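Local coordinates for plasmodesmata-located protein 8 (Arabidopsis thaliana, PDB 6GRF) that probably modulates cell-to-cell trafficking through plasmodesmata, as a membrane protein whose extracellular part is a tandem of two DUF26 (Gnk2-like) lectin-type domains, at residues E16-T19 with P20-F24; K79-Q82 with T83-Q87. One frame throughout, in Å; residues are numbered along the deposited sequence.

Interaction 1 (E16-T19 with P20-F24)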
# COMPACT_ATOMS: atom_id res chain seq x y z
N GLU A 16 4.67 19.76 4.35
CA GLU A 16 4.63 20.46 5.65
C GLU A 16 5.51 19.70 6.65
O GLU A 16 5.37 18.48 6.83
CB GLU A 16 3.20 20.56 6.21
CG GLU A 16 2.18 21.12 5.23
CD GLU A 16 1.47 20.11 4.34
OE1 GLU A 16 1.95 18.96 4.23
OE2 GLU A 16 0.42 20.47 3.76
N LYS A 17 6.41 20.44 7.31
CA LYS A 17 7.39 19.86 8.21
C LYS A 17 7.11 20.30 9.65
O LYS A 17 6.65 21.42 9.89
CB LYS A 17 8.81 20.26 7.79
CG LYS A 17 9.17 19.98 6.34
CD LYS A 17 9.02 18.53 5.94
CE LYS A 17 9.32 18.29 4.47
NZ LYS A 17 8.76 17.00 4.01
N TYR A 18 7.38 19.39 10.61
CA TYR A 18 7.29 19.66 12.03
C TYR A 18 8.68 20.02 12.56
O TYR A 18 9.69 19.81 11.88
CB TYR A 18 6.66 18.48 12.77
CG TYR A 18 7.49 17.23 12.91
CD1 TYR A 18 7.34 16.16 12.05
CD2 TYR A 18 8.40 17.09 13.95
CE1 TYR A 18 8.08 14.99 12.19
CE2 TYR A 18 9.15 15.93 14.11
CZ TYR A 18 8.99 14.88 13.22
OH TYR A 18 9.72 13.73 13.37
N THR A 19 8.72 20.58 13.77
CA THR A 19 9.97 20.98 14.40
C THR A 19 10.26 20.03 15.56
O THR A 19 9.34 19.49 16.19
CB THR A 19 9.90 22.46 14.83
OG1 THR A 19 8.97 22.57 15.90
CG2 THR A 19 9.48 23.38 13.70
N PRO A 20 11.56 19.78 15.88
CA PRO A 20 11.93 18.98 17.05
C PRO A 20 11.32 19.49 18.36
O PRO A 20 11.03 20.68 18.46
CB PRO A 20 13.46 19.13 17.13
CG PRO A 20 13.88 19.48 15.71
CD PRO A 20 12.72 20.27 15.13
N ASN A 21 11.13 18.59 19.34
CA ASN A 21 10.69 18.93 20.71
C ASN A 21 9.31 19.59 20.68
O ASN A 21 9.07 20.59 21.36
CB ASN A 21 11.68 19.84 21.43
CG ASN A 21 13.09 19.29 21.38
OD1 ASN A 21 13.28 18.09 21.17
ND2 ASN A 21 14.08 20.16 21.53
N THR A 22 8.41 19.00 19.89
CA THR A 22 7.01 19.37 19.88
C THR A 22 6.19 18.15 20.25
O THR A 22 6.65 17.02 20.12
CB THR A 22 6.61 19.96 18.52
OG1 THR A 22 6.93 19.02 17.50
CG2 THR A 22 7.28 21.29 18.25
N PRO A 23 4.97 18.33 20.80
CA PRO A 23 4.05 17.22 21.01
C PRO A 23 3.84 16.31 19.79
O PRO A 23 3.73 15.11 19.96
CB PRO A 23 2.74 17.93 21.39
CG PRO A 23 3.21 19.19 22.09
CD PRO A 23 4.45 19.61 21.32
N PHE A 24 3.82 16.88 18.58
CA PHE A 24 3.66 16.06 17.40
C PHE A 24 4.85 15.10 17.24
O PHE A 24 4.63 13.93 16.92
CB PHE A 24 3.47 16.89 16.13
CG PHE A 24 3.31 16.01 14.92
CD1 PHE A 24 4.41 15.61 14.18
CD2 PHE A 24 2.07 15.48 14.59
CE1 PHE A 24 4.27 14.76 13.09
CE2 PHE A 24 1.93 14.64 13.50
CZ PHE A 24 3.02 14.27 12.75

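Interaction 2 (K79-Q82 with T83-Q87)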
# COMPACT_ATOMS: atom_id res chain seq x y z
N LYS A 79 9.67 -8.03 10.88
CA LYS A 79 10.95 -7.66 10.29
C LYS A 79 10.74 -6.49 9.32
O LYS A 79 11.45 -5.50 9.37
CB LYS A 79 11.58 -8.86 9.57
CG LYS A 79 13.05 -9.11 9.87
CD LYS A 79 13.27 -10.16 10.94
CE LYS A 79 14.73 -10.37 11.26
NZ LYS A 79 14.96 -11.69 11.90
N CYS A 80 9.76 -6.66 8.42
CA CYS A 80 9.43 -5.69 7.37
C CYS A 80 9.02 -4.35 8.00
O CYS A 80 9.38 -3.30 7.50
CB CYS A 80 8.29 -6.20 6.49
SG CYS A 80 8.00 -5.22 4.99
N ILE A 81 8.22 -4.42 9.06
CA ILE A 81 7.69 -3.23 9.72
C ILE A 81 8.83 -2.51 10.46
O ILE A 81 8.94 -1.30 10.35
CB ILE A 81 6.49 -3.59 10.62
CG1 ILE A 81 5.27 -3.99 9.79
CG2 ILE A 81 6.14 -2.46 11.59
CD1 ILE A 81 4.64 -2.85 9.03
N GLN A 82 9.71 -3.24 11.14
CA GLN A 82 10.86 -2.62 11.79
C GLN A 82 11.69 -1.88 10.73
O GLN A 82 12.10 -0.74 10.95
CB GLN A 82 11.69 -3.64 12.57
CG GLN A 82 12.88 -3.06 13.32
CD GLN A 82 12.50 -1.95 14.28
OE1 GLN A 82 12.60 -0.77 13.95
NE2 GLN A 82 12.06 -2.32 15.47
N THR A 83 11.92 -2.52 9.59
CA THR A 83 12.71 -1.93 8.50
C THR A 83 12.02 -0.66 7.99
O THR A 83 12.66 0.35 7.65
CB THR A 83 12.93 -2.95 7.37
OG1 THR A 83 13.49 -4.13 7.94
CG2 THR A 83 13.83 -2.43 6.28
N SER A 84 10.69 -0.75 7.93
CA SER A 84 9.81 0.27 7.43
C SER A 84 9.85 1.53 8.33
O SER A 84 9.93 2.66 7.86
CB SER A 84 8.44 -0.34 7.30
OG SER A 84 7.44 0.64 7.24
N VAL A 85 9.82 1.31 9.65
CA VAL A 85 9.84 2.41 10.61
C VAL A 85 11.18 3.17 10.50
O VAL A 85 11.21 4.40 10.52
CB VAL A 85 9.55 1.89 12.03
CG1 VAL A 85 9.97 2.86 13.12
CG2 VAL A 85 8.07 1.54 12.17
N ASP A 86 12.29 2.43 10.32
CA ASP A 86 13.59 3.03 10.14
C ASP A 86 13.62 3.80 8.81
O ASP A 86 14.04 4.93 8.76
CB ASP A 86 14.69 1.98 10.22
CG ASP A 86 14.83 1.39 11.61
OD1 ASP A 86 14.90 2.18 12.58
OD2 ASP A 86 14.85 0.13 11.72
N GLN A 87 13.16 3.17 7.74
CA GLN A 87 13.27 3.78 6.41
C GLN A 87 12.42 5.06 6.33
O GLN A 87 12.86 6.04 5.75
CB GLN A 87 12.86 2.78 5.32
CG GLN A 87 12.81 3.37 3.92
CD GLN A 87 14.15 3.60 3.26
OE1 GLN A 87 15.21 3.25 3.79
NE2 GLN A 87 14.12 4.19 2.08

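Interaction 1 (E16-T19 with P20-F24)
Y18 and F24 meet at the N-terminal end of helix 23-39, where the loop from strand 8-13 turns into the first helix of the first DUF26 domain; T22 is the N-cap residue. The tight side is aromatic. F24 CD1 lies over one face of the Y18 ring, while the Y18 CD1-CE1 side lies at the edge of the F24 ring, Y18 CD1 being 3.5 Å from F24 CE1. The planes are inclined by 57° and the centroids lie 5.2 Å apart, an oblique pair. With F24 CG trans to its backbone N (chi1 -180°), the ring reaches back from the helix to Y18. Both rings are buried, and each has an edge-to-face partner beyond the pair: Y94 for Y18 and Y96 for F24.

The exposed turn through T19, P20 and N21 forms the solvent side, with few but close contacts. N21 has positive phi, and its backbone N is hydrogen-bonded to E25 OE1. T19 and T22 cross at about a right angle, T19 OG1 lying 3.2 Å from T22 CG2. The one hydrogen bond between 16-19 and 20-24 closes this turn: T22 OG1 donates to T19 O at 2.8 Å, with a C=O...donor angle of 163°.

Interaction 2 (K79-Q82 with T83-Q87)
The chi1 of T83 (-54°) sets OG1 beside its own backbone N and trans to the carbonyl carbon, which points the hydroxyl back along the helix to K79 O. OG1 donates to K79 O at 2.8 Å from above the carbonyl plane, 35° out of it. The amide T83 N donates to the same oxygen at 3.0 Å from the opposite face, so K79 O is gripped by two donors and the T83 side chain is tied down. The i to i+4 series continues with S84 N to C80 O, V85 N to I81 O at 2.8 Å, and D86 N to Q82 O.

On the outer side the Q82 chain, bent at chi2, runs towards the D86 carboxylate. The inner side is mainly apolar: I81 CG2 and V85 CG2 approach loosely at 4.5 Å, and both residues also pack on helix 23-39 and strand 105-110. The exception is S84 OG, buried against strands 98-102 and 105-110 without a polar partner. C80 is disulfide-bonded to C105, stapling helix to sheet. This pattern, with a threonine hydroxyl bonded back to a carbonyl four residues earlier, belongs to an amphipathic alpha-helix lying on the antiparallel sheet of a DUF26 domain.

Overall arrangement
Both contacts belong to the first DUF26 domain and are local, yet they serve different helices: interaction 1 starts helix 23-39, while interaction 2 is a piece of helix 74-91. They lie about 22 Å apart, centre to centre, and do not touch, but interaction 2 rests against the same helix that interaction 1 starts, further along it. The centre of interaction 1 lies at the periphery, about 25 Å from the chain centre, and the contact joins a buried aromatic pair to an exposed turn. Interaction 2, its centre about 14 Å from that of the chain, relies on repeated backbone bonds, with a disulfide and mostly aliphatic side chains inward and mostly polar groups outward.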